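Local atomic coordinates of JSC1_58120g3 ([Leptolyngbya] sp. JSC-1, PDB entry 6XHH), a protein that binds a verdin-type bilin in a cyanobacteriochrome GAF domain and probably serves as a far-red light sensor in signalling. Residues A[34-39]-A[146-151]; A[90-95]-A[124-129]; A[49-54]-A[61-66]. All coordinates share one frame; numbering follows the deposited sequence.

Contact 1: A[34-39]-A[146-151]. With EDO (1,2-ethanediol), chain E.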
loop_
_atom_site.group_PDB
_atom_site.type_symbol
_atom_site.label_atom_id
_atom_site.label_comp_id
_atom_site.label_asym_id
_atom_site.label_seq_id
_atom_site.Cartn_x
_atom_site.Cartn_y
_atom_site.Cartn_z
ATOM N N GLY A 34 -1.193 -5.273 13.047
ATOM C CA GLY A 34 -0.067 -5.757 13.828
ATOM C C GLY A 34 1.148 -6.042 12.968
ATOM O O GLY A 34 1.755 -7.116 13.066
ATOM N N ILE A 35 1.519 -5.093 12.114
ATOM C CA ILE A 35 2.643 -5.317 11.210
ATOM C C ILE A 35 3.732 -4.276 11.435
ATOM O O ILE A 35 3.609 -3.397 12.298
ATOM C CB ILE A 35 2.197 -5.305 9.739
ATOM C CG1 ILE A 35 1.504 -3.971 9.393
ATOM C CG2 ILE A 35 1.299 -6.512 9.443
ATOM C CD1 ILE A 35 0.955 -3.920 7.960
ATOM N N GLU A 36 4.796 -4.352 10.641
ATOM C CA GLU A 36 6.009 -3.603 10.933
ATOM C C GLU A 36 6.141 -2.303 10.152
ATOM O O GLU A 36 6.886 -1.423 10.584
ATOM C CB GLU A 36 7.233 -4.501 10.696
ATOM C CG GLU A 36 7.324 -5.577 11.782
ATOM C CD GLU A 36 8.123 -6.829 11.413
ATOM O OE1 GLU A 36 8.430 -7.086 10.227
ATOM O OE2 GLU A 36 8.453 -7.580 12.358
ATOM N N ARG A 37 5.431 -2.140 9.035
ATOM C CA ARG A 37 5.479 -0.858 8.342
ATOM C C ARG A 37 4.249 -0.680 7.480
ATOM O O ARG A 37 3.800 -1.624 6.842
ATOM C CB ARG A 37 6.728 -0.731 7.458
ATOM C CG ARG A 37 7.086 0.705 7.166
ATOM C CD ARG A 37 8.020 0.846 5.995
ATOM N NE ARG A 37 9.306 0.162 6.151
ATOM C CZ ARG A 37 10.356 0.654 6.808
ATOM N NH1 ARG A 37 10.293 1.841 7.409
ATOM N NH2 ARG A 37 11.486 -0.044 6.851
ATOM N N VAL A 38 3.718 0.539 7.475
ATOM C CA VAL A 38 2.725 0.983 6.502
ATOM C C VAL A 38 3.203 2.317 5.945
ATOM O O VAL A 38 3.642 3.190 6.701
ATOM C CB VAL A 38 1.316 1.117 7.119
ATOM C CG1 VAL A 38 0.318 1.626 6.075
ATOM C CG2 VAL A 38 0.853 -0.213 7.655
ATOM N N THR A 39 3.123 2.473 4.626
ATOM C CA THR A 39 3.632 3.656 3.955
ATOM C C THR A 39 2.586 4.244 3.018
ATOM O O THR A 39 1.751 3.535 2.440
ATOM C CB THR A 39 4.897 3.370 3.116
ATOM O OG1 THR A 39 4.594 2.417 2.078
ATOM C CG2 THR A 39 6.004 2.831 3.966
ATOM N N ALA A 146 1.099 -1.991 2.917
ATOM C CA ALA A 146 1.271 -2.681 4.187
ATOM C C ALA A 146 2.400 -3.691 4.050
ATOM O O ALA A 146 2.360 -4.550 3.158
ATOM C CB ALA A 146 -0.030 -3.390 4.572
ATOM N N PHE A 147 3.397 -3.601 4.924
ATOM C CA PHE A 147 4.613 -4.398 4.806
ATOM C C PHE A 147 4.852 -5.213 6.076
ATOM O O PHE A 147 4.633 -4.731 7.195
ATOM C CB PHE A 147 5.859 -3.510 4.585
ATOM C CG PHE A 147 5.899 -2.757 3.274
ATOM C CD1 PHE A 147 5.634 -3.377 2.060
ATOM C CD2 PHE A 147 6.259 -1.414 3.261
ATOM C CE1 PHE A 147 5.733 -2.664 0.860
ATOM C CE2 PHE A 147 6.346 -0.700 2.070
ATOM C CZ PHE A 147 6.086 -1.333 0.872
ATOM N N GLN A 148 5.352 -6.433 5.916
ATOM C CA GLN A 148 6.028 -7.115 7.002
ATOM C C GLN A 148 7.493 -7.278 6.611
ATOM O O GLN A 148 7.808 -7.599 5.462
ATOM C CB GLN A 148 5.378 -8.463 7.324
ATOM C CG GLN A 148 5.798 -9.082 8.671
ATOM C CD GLN A 148 5.207 -8.382 9.879
ATOM O OE1 GLN A 148 4.957 -7.183 9.865
ATOM N NE2 GLN A 148 4.987 -9.144 10.944
ATOM N N ASN A 149 8.382 -7.001 7.557
ATOM C CA ASN A 149 9.806 -6.908 7.276
ATOM C C ASN A 149 10.604 -8.087 7.793
ATOM O O ASN A 149 11.624 -8.437 7.193
ATOM C CB ASN A 149 10.380 -5.624 7.892
ATOM C CG ASN A 149 9.752 -4.364 7.317
ATOM O OD1 ASN A 149 9.175 -4.385 6.231
ATOM N ND2 ASN A 149 9.879 -3.259 8.042
ATOM N N SER A 150 10.197 -8.675 8.915
ATOM C CA SER A 150 10.971 -9.734 9.544
ATOM C C SER A 150 10.593 -11.132 9.074
ATOM O O SER A 150 11.376 -12.062 9.291
ATOM C CB SER A 150 10.822 -9.635 11.067
ATOM O OG SER A 150 9.475 -9.819 11.446
ATOM N N ALA A 151 9.454 -11.294 8.411
ATOM C CA ALA A 151 8.894 -12.608 8.123
ATOM C C ALA A 151 7.813 -12.438 7.063
ATOM O O ALA A 151 7.274 -11.349 6.900
ATOM C CB ALA A 151 8.297 -13.243 9.386
HETATM C C1 EDO E . 0.723 -10.831 11.945
HETATM O O1 EDO E . 0.622 -9.399 11.867
HETATM C C2 EDO E . 1.843 -11.229 12.908
HETATM O O2 EDO E . 1.731 -10.435 14.100
HETATM O O HOH W 1 9.953 -1.961 4.966
#

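Contact 2: A[90-95]-A[124-129]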
loop_
_atom_site.group_PDB
_atom_site.type_symbol
_atom_site.label_atom_id
_atom_site.label_comp_id
_atom_site.label_asym_id
_atom_site.label_seq_id
_atom_site.Cartn_x
_atom_site.Cartn_y
_atom_site.Cartn_z
ATOM N N ASP A 90 2.178 -12.633 0.067
ATOM C CA ASP A 90 2.464 -13.143 1.407
ATOM C C ASP A 90 3.965 -13.198 1.669
ATOM O O ASP A 90 4.431 -12.858 2.759
ATOM C CB ASP A 90 1.891 -14.547 1.588
ATOM C CG ASP A 90 0.387 -14.573 1.662
ATOM O OD1 ASP A 90 -0.238 -13.519 1.440
ATOM O OD2 ASP A 90 -0.159 -15.650 1.982
ATOM N N ASP A 91 4.724 -13.652 0.678
ATOM C CA ASP A 91 6.135 -13.993 0.824
ATOM C C ASP A 91 6.807 -13.580 -0.481
ATOM O O ASP A 91 6.506 -14.165 -1.519
ATOM C CB ASP A 91 6.273 -15.497 1.079
ATOM C CG ASP A 91 7.705 -15.952 1.309
ATOM O OD1 ASP A 91 8.642 -15.297 0.833
ATOM O OD2 ASP A 91 7.870 -17.005 1.952
ATOM N N ILE A 92 7.699 -12.583 -0.444
ATOM C CA ILE A 92 8.279 -12.068 -1.684
ATOM C C ILE A 92 9.060 -13.129 -2.454
ATOM O O ILE A 92 9.343 -12.945 -3.646
ATOM C CB ILE A 92 9.180 -10.834 -1.429
ATOM C CG1 ILE A 92 10.436 -11.202 -0.628
ATOM C CG2 ILE A 92 8.375 -9.695 -0.800
ATOM C CD1 ILE A 92 11.484 -10.073 -0.641
ATOM N N TYR A 93 9.423 -14.232 -1.812
ATOM C CA TYR A 93 10.163 -15.281 -2.497
ATOM C C TYR A 93 9.262 -16.340 -3.100
ATOM O O TYR A 93 9.761 -17.219 -3.813
ATOM C CB TYR A 93 11.161 -15.931 -1.536
ATOM C CG TYR A 93 12.114 -14.922 -0.946
ATOM C CD1 TYR A 93 12.958 -14.169 -1.761
ATOM C CD2 TYR A 93 12.150 -14.688 0.418
ATOM C CE1 TYR A 93 13.834 -13.232 -1.225
ATOM C CE2 TYR A 93 13.016 -13.754 0.954
ATOM C CZ TYR A 93 13.848 -13.030 0.127
ATOM O OH TYR A 93 14.715 -12.109 0.668
ATOM N N LEU A 94 7.959 -16.283 -2.829
ATOM C CA LEU A 94 7.024 -17.259 -3.366
ATOM C C LEU A 94 6.027 -16.673 -4.350
ATOM O O LEU A 94 5.650 -17.360 -5.298
ATOM C CB LEU A 94 6.264 -17.959 -2.229
ATOM C CG LEU A 94 7.148 -18.757 -1.264
ATOM C CD1 LEU A 94 6.325 -19.375 -0.156
ATOM C CD2 LEU A 94 7.905 -19.841 -2.014
ATOM N N GLY A 95 5.582 -15.441 -4.174
ATOM C CA GLY A 95 4.902 -14.743 -5.245
ATOM C C GLY A 95 3.521 -14.251 -4.853
ATOM O O GLY A 95 3.083 -14.371 -3.714
ATOM N N PHE A 124 14.284 -2.250 0.498
ATOM C CA PHE A 124 13.426 -1.522 1.418
ATOM C C PHE A 124 13.084 -2.344 2.654
ATOM O O PHE A 124 12.230 -1.927 3.450
ATOM C CB PHE A 124 12.165 -1.063 0.684
ATOM C CG PHE A 124 12.446 -0.045 -0.394
ATOM C CD1 PHE A 124 13.005 1.183 -0.070
ATOM C CD2 PHE A 124 12.187 -0.325 -1.727
ATOM C CE1 PHE A 124 13.284 2.111 -1.049
ATOM C CE2 PHE A 124 12.467 0.609 -2.713
ATOM C CZ PHE A 124 13.010 1.827 -2.371
ATOM N N GLU A 125 13.759 -3.491 2.833
ATOM C CA GLU A 125 13.631 -4.368 4.000
ATOM C C GLU A 125 12.283 -5.087 4.057
ATOM O O GLU A 125 11.832 -5.479 5.132
ATOM C CB GLU A 125 13.864 -3.608 5.302
ATOM C CG GLU A 125 15.101 -2.748 5.273
ATOM C CD GLU A 125 15.458 -2.267 6.645
ATOM O OE1 GLU A 125 16.426 -2.792 7.222
ATOM O OE2 GLU A 125 14.756 -1.381 7.153
ATOM N N VAL A 126 11.647 -5.312 2.910
ATOM C CA VAL A 126 10.301 -5.880 2.843
ATOM C C VAL A 126 10.401 -7.388 2.620
ATOM O O VAL A 126 11.167 -7.836 1.761
ATOM C CB VAL A 126 9.484 -5.214 1.716
ATOM C CG1 VAL A 126 8.121 -5.900 1.535
ATOM C CG2 VAL A 126 9.300 -3.713 1.962
ATOM N N LYS A 127 9.618 -8.181 3.378
ATOM C CA LYS A 127 9.475 -9.615 3.125
ATOM C C LYS A 127 8.065 -10.031 2.721
ATOM O O LYS A 127 7.859 -11.192 2.340
ATOM C CB LYS A 127 9.893 -10.427 4.360
ATOM C CG LYS A 127 11.408 -10.542 4.524
ATOM C CD LYS A 127 11.743 -11.520 5.640
ATOM C CE LYS A 127 13.247 -11.639 5.822
ATOM N NZ LYS A 127 13.850 -10.301 6.067
ATOM N N SER A 128 7.105 -9.114 2.759
ATOM C CA SER A 128 5.699 -9.397 2.510
ATOM C C SER A 128 5.033 -8.058 2.223
ATOM O O SER A 128 5.349 -7.076 2.888
ATOM C CB SER A 128 5.083 -10.080 3.737
ATOM O OG SER A 128 3.668 -10.180 3.648
ATOM N N CYS A 129 4.145 -7.996 1.227
ATOM C CA CYS A 129 3.556 -6.692 0.932
ATOM C C CYS A 129 2.138 -6.841 0.404
ATOM O O CYS A 129 1.860 -7.718 -0.417
ATOM C CB CYS A 129 4.374 -5.890 -0.102
ATOM S SG CYS A 129 4.683 -6.751 -1.692
HETATM O O HOH W 2 9.610 -13.405 2.598
HETATM O O HOH W 3 14.926 -10.615 3.002
#

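Contact 3: A[49-54]-A[61-66]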
loop_
_atom_site.group_PDB
_atom_site.type_symbol
_atom_site.label_atom_id
_atom_site.label_comp_id
_atom_site.label_asym_id
_atom_site.label_seq_id
_atom_site.Cartn_x
_atom_site.Cartn_y
_atom_site.Cartn_z
ATOM N N GLY A 49 8.361 7.375 -7.962
ATOM C CA GLY A 49 7.651 7.902 -6.808
ATOM C C GLY A 49 8.512 7.934 -5.564
ATOM O O GLY A 49 9.647 7.447 -5.545
ATOM N N ASP A 50 7.943 8.527 -4.515
ATOM C CA ASP A 50 8.659 8.813 -3.280
ATOM C C ASP A 50 7.804 8.472 -2.066
ATOM O O ASP A 50 6.580 8.618 -2.090
ATOM C CB ASP A 50 9.069 10.291 -3.225
ATOM C CG ASP A 50 9.854 10.710 -4.452
ATOM O OD1 ASP A 50 11.087 10.528 -4.432
ATOM O OD2 ASP A 50 9.239 11.175 -5.441
ATOM N N PHE A 51 8.462 7.991 -1.012
ATOM C CA PHE A 51 7.782 7.729 0.253
ATOM C C PHE A 51 7.472 9.046 0.972
ATOM O O PHE A 51 8.391 9.802 1.315
ATOM C CB PHE A 51 8.650 6.839 1.140
ATOM C CG PHE A 51 8.841 5.454 0.612
ATOM C CD1 PHE A 51 7.904 4.464 0.880
ATOM C CD2 PHE A 51 9.954 5.137 -0.150
ATOM C CE1 PHE A 51 8.085 3.178 0.406
ATOM C CE2 PHE A 51 10.136 3.857 -0.650
ATOM C CZ PHE A 51 9.212 2.871 -0.363
ATOM N N ILE A 52 6.194 9.296 1.250
ATOM C CA ILE A 52 5.756 10.539 1.880
ATOM C C ILE A 52 5.579 10.390 3.384
ATOM O O ILE A 52 5.976 11.271 4.148
ATOM C CB ILE A 52 4.444 11.020 1.227
ATOM C CG1 ILE A 52 4.636 11.143 -0.276
ATOM C CG2 ILE A 52 3.975 12.334 1.863
ATOM C CD1 ILE A 52 5.732 12.075 -0.664
ATOM N N THR A 53 4.951 9.299 3.817
ATOM C CA THR A 53 4.617 9.077 5.215
ATOM C C THR A 53 4.771 7.603 5.542
ATOM O O THR A 53 4.528 6.733 4.697
ATOM C CB THR A 53 3.181 9.524 5.531
ATOM O OG1 THR A 53 3.008 10.853 5.054
ATOM C CG2 THR A 53 2.933 9.524 7.035
ATOM N N GLU A 54 5.151 7.320 6.782
ATOM C CA GLU A 54 5.286 5.939 7.192
ATOM C C GLU A 54 5.006 5.811 8.678
ATOM O O GLU A 54 5.154 6.767 9.445
ATOM C CB GLU A 54 6.685 5.410 6.862
ATOM C CG GLU A 54 7.764 5.932 7.785
ATOM C CD GLU A 54 9.161 5.687 7.252
ATOM O OE1 GLU A 54 9.968 6.642 7.205
ATOM O OE2 GLU A 54 9.451 4.532 6.869
ATOM N N ARG A 61 14.846 0.773 9.061
ATOM C CA ARG A 61 15.227 2.030 8.430
ATOM C C ARG A 61 13.986 2.832 8.069
ATOM O O ARG A 61 12.947 2.278 7.700
ATOM C CB ARG A 61 16.062 1.787 7.168
ATOM C CG ARG A 61 17.501 1.396 7.441
ATOM C CD ARG A 61 18.462 1.746 6.309
ATOM N NE ARG A 61 18.059 1.219 5.006
ATOM C CZ ARG A 61 18.185 -0.045 4.612
ATOM N NH1 ARG A 61 18.693 -0.971 5.418
ATOM N NH2 ARG A 61 17.786 -0.389 3.395
ATOM N N LYS A 62 14.112 4.153 8.165
ATOM C CA LYS A 62 13.058 5.052 7.722
ATOM C C LYS A 62 13.107 5.186 6.208
ATOM O O LYS A 62 14.178 5.410 5.633
ATOM C CB LYS A 62 13.210 6.421 8.386
ATOM C CG LYS A 62 12.768 6.426 9.842
ATOM C CD LYS A 62 12.656 7.839 10.394
ATOM C CE LYS A 62 12.957 7.877 11.889
ATOM N NZ LYS A 62 12.597 9.190 12.503
ATOM N N LEU A 63 11.949 5.023 5.560
ATOM C CA LEU A 63 11.860 5.146 4.110
ATOM C C LEU A 63 11.457 6.536 3.645
ATOM O O LEU A 63 11.715 6.880 2.485
ATOM C CB LEU A 63 10.865 4.125 3.541
ATOM C CG LEU A 63 11.186 2.697 3.974
ATOM C CD1 LEU A 63 10.224 1.764 3.266
ATOM C CD2 LEU A 63 12.633 2.338 3.675
ATOM N N VAL A 64 10.824 7.340 4.505
ATOM C CA VAL A 64 10.431 8.675 4.081
ATOM C C VAL A 64 11.682 9.461 3.715
ATOM O O VAL A 64 12.717 9.371 4.389
ATOM C CB VAL A 64 9.613 9.381 5.170
ATOM C CG1 VAL A 64 9.419 10.851 4.817
ATOM C CG2 VAL A 64 8.254 8.705 5.321
ATOM N N GLY A 65 11.589 10.229 2.626
ATOM C CA GLY A 65 12.724 10.885 2.024
ATOM C C GLY A 65 13.281 10.154 0.821
ATOM O O GLY A 65 13.888 10.786 -0.051
ATOM N N SER A 66 13.067 8.851 0.746
ATOM C CA SER A 66 13.653 8.006 -0.279
ATOM C C SER A 66 12.670 7.798 -1.422
ATOM O O SER A 66 11.456 7.912 -1.260
ATOM C CB SER A 66 14.064 6.652 0.313
ATOM O OG SER A 66 15.158 6.799 1.209
HETATM O O HOH W 4 12.606 11.212 -2.510
HETATM O O HOH W 5 10.430 10.953 0.027
#

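Contact 1: A[34-39]-A[146-151]
The carboxylate of Glu36 reaches over the side-chain amide of Gln148 and ends among the backbone N-H groups of Asn149 and Ser150, just past the strand. The two side chains cross at about a right angle, yet their flat groups are stacked, with planes 23° apart. Glu36 OE1 takes two hydrogen bonds: Asn149 N, at 2.7 Å, meets it nearly along its C-O axis, while Ser150 N uses the syn lone pair. The hydroxyl of Ser150 donates to the syn side of Glu36 OE2 at 2.6 Å, and this grip by three donors should fix the carboxylate's rotation and probably favours its ionised form. Gln148 bends at chi2 (73°), which turns CD toward Glu36 so that amide and carboxylate stack; Gln148 OE1 accepts a weak, bent bond from Glu36 N.

Further along, the segments become antiparallel strands. Arg37 and Phe147 form a hydrogen-bonded pair, with Phe147 N to Arg37 O at 2.8 Å, and their side chains share one face of the sheet. Arg37 CD lies at the edge of the Phe147 ring, 4.0 Å from CD2, and the guanidinium stands steeply to the ring, the planes 75° apart. Arg37 NH1 turns to Arg61 O and to Glu54 in a salt bridge. The Thr39 and Phe147 side chains cross at about a right angle, Thr39 OG1 coming to 3.6 Å from Phe147 CE2. On the other face, Ile35 CD1 packs on Ala146 CB at 3.6 Å, beside Val38.

Gly34 closes the preceding helix in a Schellman motif. Such pairing of the first and last strands, with a helix leading in, belongs to the central antiparallel sheet of a GAF domain; here it sets Phe147 against the bound bilin.

Contact 2: A[90-95]-A[124-129]
Lys127 O is held from two sources, the backbone N-H of Ile92 and a water. Ile92 N donates to Lys127 O at 3.1 Å with a fairly straight N-H...O angle of 161°, but it approaches from above the carbonyl plane, 45° out of it. The water donates to Lys127 O at 2.8 Å and also to Asp91 OD1, so the same carbonyl is tied to the loop a second time.

Asp91 OD1 in turn accepts from Tyr93 N at 3.0 Å, an Asx turn, while Asp91 O receives both Leu94 N and Gly95 N; these bonds shape the bend that presents Ile92. The Ile92 side chain lies against the backbone of 126-128. Its CG1 sits between the backbone N and the carbonyl carbon (chi1 67°), and CD1, beyond it, comes to 3.3 Å from Val126 O. The CG2 branch lies over the Lys127 carbonyl and reaches Val126 CG1 more loosely. Ile92 CG1 also covers Tyr93, 3.8 Å above the ring plane and over its centre. A second water at the ring's edge donates to Tyr93 OH and weakly accepts from Lys127 NZ, whose strongest partner is Asn149 O. Ser128 OG lies 2.9 Å from Asp90 O, while its hydrogen bond goes to Val89 O.

Helix 115-123 packs on this patch through Ile118 and Leu121, and Glu125 ends that helix in a Schellman motif. A classic beta bulge sets Lys127 and Ser128 together opposite Gln148. The contact thus joins the corner after edge strand 87-89 to the bulged start of strand 128-136, at the margin of the GAF-domain sheet.

Contact 3: A[49-54]-A[61-66]
Both carboxylate oxygens of Glu54 receive backbone N-H groups from the loop. Leu63 N meets OE2 on its syn lone pair at 2.9 Å, nearly straight at 172°; Val64 N reaches OE1, also at 2.9 Å, from above the carboxylate plane. Glu54 OE2 has a further partner in Arg37, a salt bridge that probably favours the charged form. CG of Glu54 is flanked by the backbone N and C (chi1 74°), and the chain runs extended from there to the loop.

At the other end, Phe51 N donates to Ser66 O at 3.0 Å, and Gly65 N returns a weak bond to Phe51 O; a water also lies close to Phe51 O and accepts weakly from Gly65 N. Leu63 to Ser66 form a type II turn, closed by Ser66 N to Leu63 O, with Gly65 at its positive-phi position.

The Phe51 and Leu63 side chains run alongside each other in the same direction. Leu63 CB makes a CH-pi contact over one ring face, 3.9 Å from the centroid, and Leu63 CD1 touches Phe51 CE1. Val64 CG2 rests 3.3 Å from Glu54 OE1. Phe51 touches the chromophore, and the bonds to its backbone together with the Leu63 cover probably help hold its ring in place.

Overall arrangement
From the N terminus, helix 18-33 leads into 34-39, the first half of contact 1, whose partner 146-151 arrives only after more than a hundred residues. The other two contacts fall within that span, one after the other. Contact 3 closes first, a short loop folding 61-66 back on strand 49-56. Contact 2 follows, joining the corner after strand 87-89 to the start of strand 128-136. One six-stranded antiparallel sheet connects all three: contact 1 pairs its two middle strands, with contacts 3 and 2 toward its two margins. Arg37 links contacts 1 and 3, Gln148 pairs with Lys127 and Ser128 of contact 2, and Phe124 packs on Phe51.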